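Local coordinates for invasin (Yersinia enterocolitica, PDB 1P9H), which binds collagen as a trimeric outer-membrane adhesin, forms a fibrillar matrix on the bacterial surface and promotes attachment to and invasion of eukaryotic cells, at the interface of chains A and B. Sequence-based numbering; all coordinates share one arbitrary frame. Chains: chain A/B, Invasin.

The interface of chains A and B. Residues chain A 194-196; chain B 190, 192-194, 198.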
# COMPACT_ATOMS: atom_id res chain seq x y z
N VAL A 194 8.39 27.40 4.79
CA VAL A 194 8.51 28.67 4.08
C VAL A 194 8.88 28.43 2.62
O VAL A 194 9.70 27.56 2.33
CB VAL A 194 9.61 29.55 4.73
CG1 VAL A 194 9.93 30.75 3.84
CG2 VAL A 194 9.16 30.02 6.10
N ASN A 195 8.26 29.17 1.69
CA ASN A 195 8.62 29.00 0.28
C ASN A 195 9.50 30.16 -0.17
O ASN A 195 9.71 31.12 0.58
CB ASN A 195 7.38 28.85 -0.63
CG ASN A 195 6.50 30.09 -0.68
OD1 ASN A 195 6.94 31.21 -0.43
ND2 ASN A 195 5.23 29.88 -1.03
N VAL A 196 10.04 30.06 -1.38
CA VAL A 196 10.94 31.08 -1.91
C VAL A 196 10.34 32.48 -1.95
O VAL A 196 10.98 33.44 -1.52
CB VAL A 196 11.42 30.68 -3.33
CG1 VAL A 196 12.20 31.83 -3.96
CG2 VAL A 196 12.31 29.44 -3.24
N ASP B 190 9.02 30.35 -7.01
CA ASP B 190 8.39 31.01 -5.88
C ASP B 190 7.72 30.07 -4.88
O ASP B 190 7.77 30.31 -3.68
CB ASP B 190 7.36 32.03 -6.36
CG ASP B 190 8.00 33.22 -7.05
OD1 ASP B 190 9.06 33.68 -6.57
OD2 ASP B 190 7.44 33.70 -8.05
N ASP B 192 8.58 26.95 -4.20
CA ASP B 192 9.49 25.86 -3.82
C ASP B 192 9.86 26.09 -2.36
O ASP B 192 9.87 27.23 -1.89
CB ASP B 192 10.78 25.88 -4.65
CG ASP B 192 10.60 25.39 -6.07
OD1 ASP B 192 9.49 24.95 -6.45
OD2 ASP B 192 11.59 25.45 -6.83
N ALA B 193 10.18 25.01 -1.65
CA ALA B 193 10.58 25.11 -0.25
C ALA B 193 11.98 25.69 -0.15
O ALA B 193 12.78 25.57 -1.08
CB ALA B 193 10.52 23.74 0.41
N VAL B 194 12.27 26.32 0.98
CA VAL B 194 13.57 26.93 1.23
C VAL B 194 14.35 26.13 2.28
O VAL B 194 13.76 25.68 3.26
CB VAL B 194 13.39 28.39 1.76
CG1 VAL B 194 14.71 28.94 2.27
CG2 VAL B 194 12.85 29.27 0.65
N GLN B 198 20.01 28.26 2.10
CA GLN B 198 19.38 29.27 1.27
C GLN B 198 18.95 30.47 2.10
O GLN B 198 19.12 31.62 1.68
CB GLN B 198 18.18 28.63 0.56
CG GLN B 198 17.35 29.54 -0.30
CD GLN B 198 16.44 28.74 -1.22
OE1 GLN B 198 15.94 27.68 -0.84
NE2 GLN B 198 16.23 29.24 -2.42
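The segment A:Val194 to A:Val196, which runs from a loop into the first turn of helix 196-204, lies antiparallel to the loop B:Asp190 to B:Val194 that leads into the equivalent helix of chain B. The protein is a homotrimer, and this contact joins two of its subunits, apparently near the junction of the collagen-binding head and the coiled-coil stalk. A:Asn195 and B:Ala193 pair as an antiparallel beta bridge, flanked by two backbone hydrogen bonds. B:Val194 N donates to A:Val194 O at 3.2 Å, with the donor tilted somewhat out of the carbonyl plane. A:Val196 N donates to B:Asp192 O at 2.9 Å; here the donor lies close to the carbonyl axis, although the bond is bent to 141° at the hydrogen. B:Asp192 O thus caps the first amide of helix 196-204 of chain A across the chain boundary.

Side chains pack around this backbone pairing. The two valines A:Val196 and B:Val194 cross at about a right angle. B:Val194 CG2 packs 3.7 Å from A:Val196 CA, and its tip meets the side of A:Val196 CG2, the methyl carbons 3.9 Å apart. In B:Val194, CG1 is anti to the backbone N (chi1 169°), which leaves CG2 beside that N and turned toward chain A. This methyl also lies over the A:Asn195 to A:Val196 peptide, 3.6 Å from A:Val196 N, so it covers one flank of the hydrogen-bonded amide. On another flank, A:Val196 CB sits 4.0 Å from B:Asp190 CA. A:Asn195 CG lies between its own backbone N and carbonyl carbon (chi1 65°), which turns a face of the side-chain amide to B:Asp190. The backbone O of B:Asp190 points into that face, 3.3 Å from A:Asn195 CG, a polar contact without a hydrogen bond. Further along helix 196-204 of chain B, the chain of B:Gln198 extends back toward the pairing, and its amide NE2 ends 4.0 Å from A:Val196 CG2.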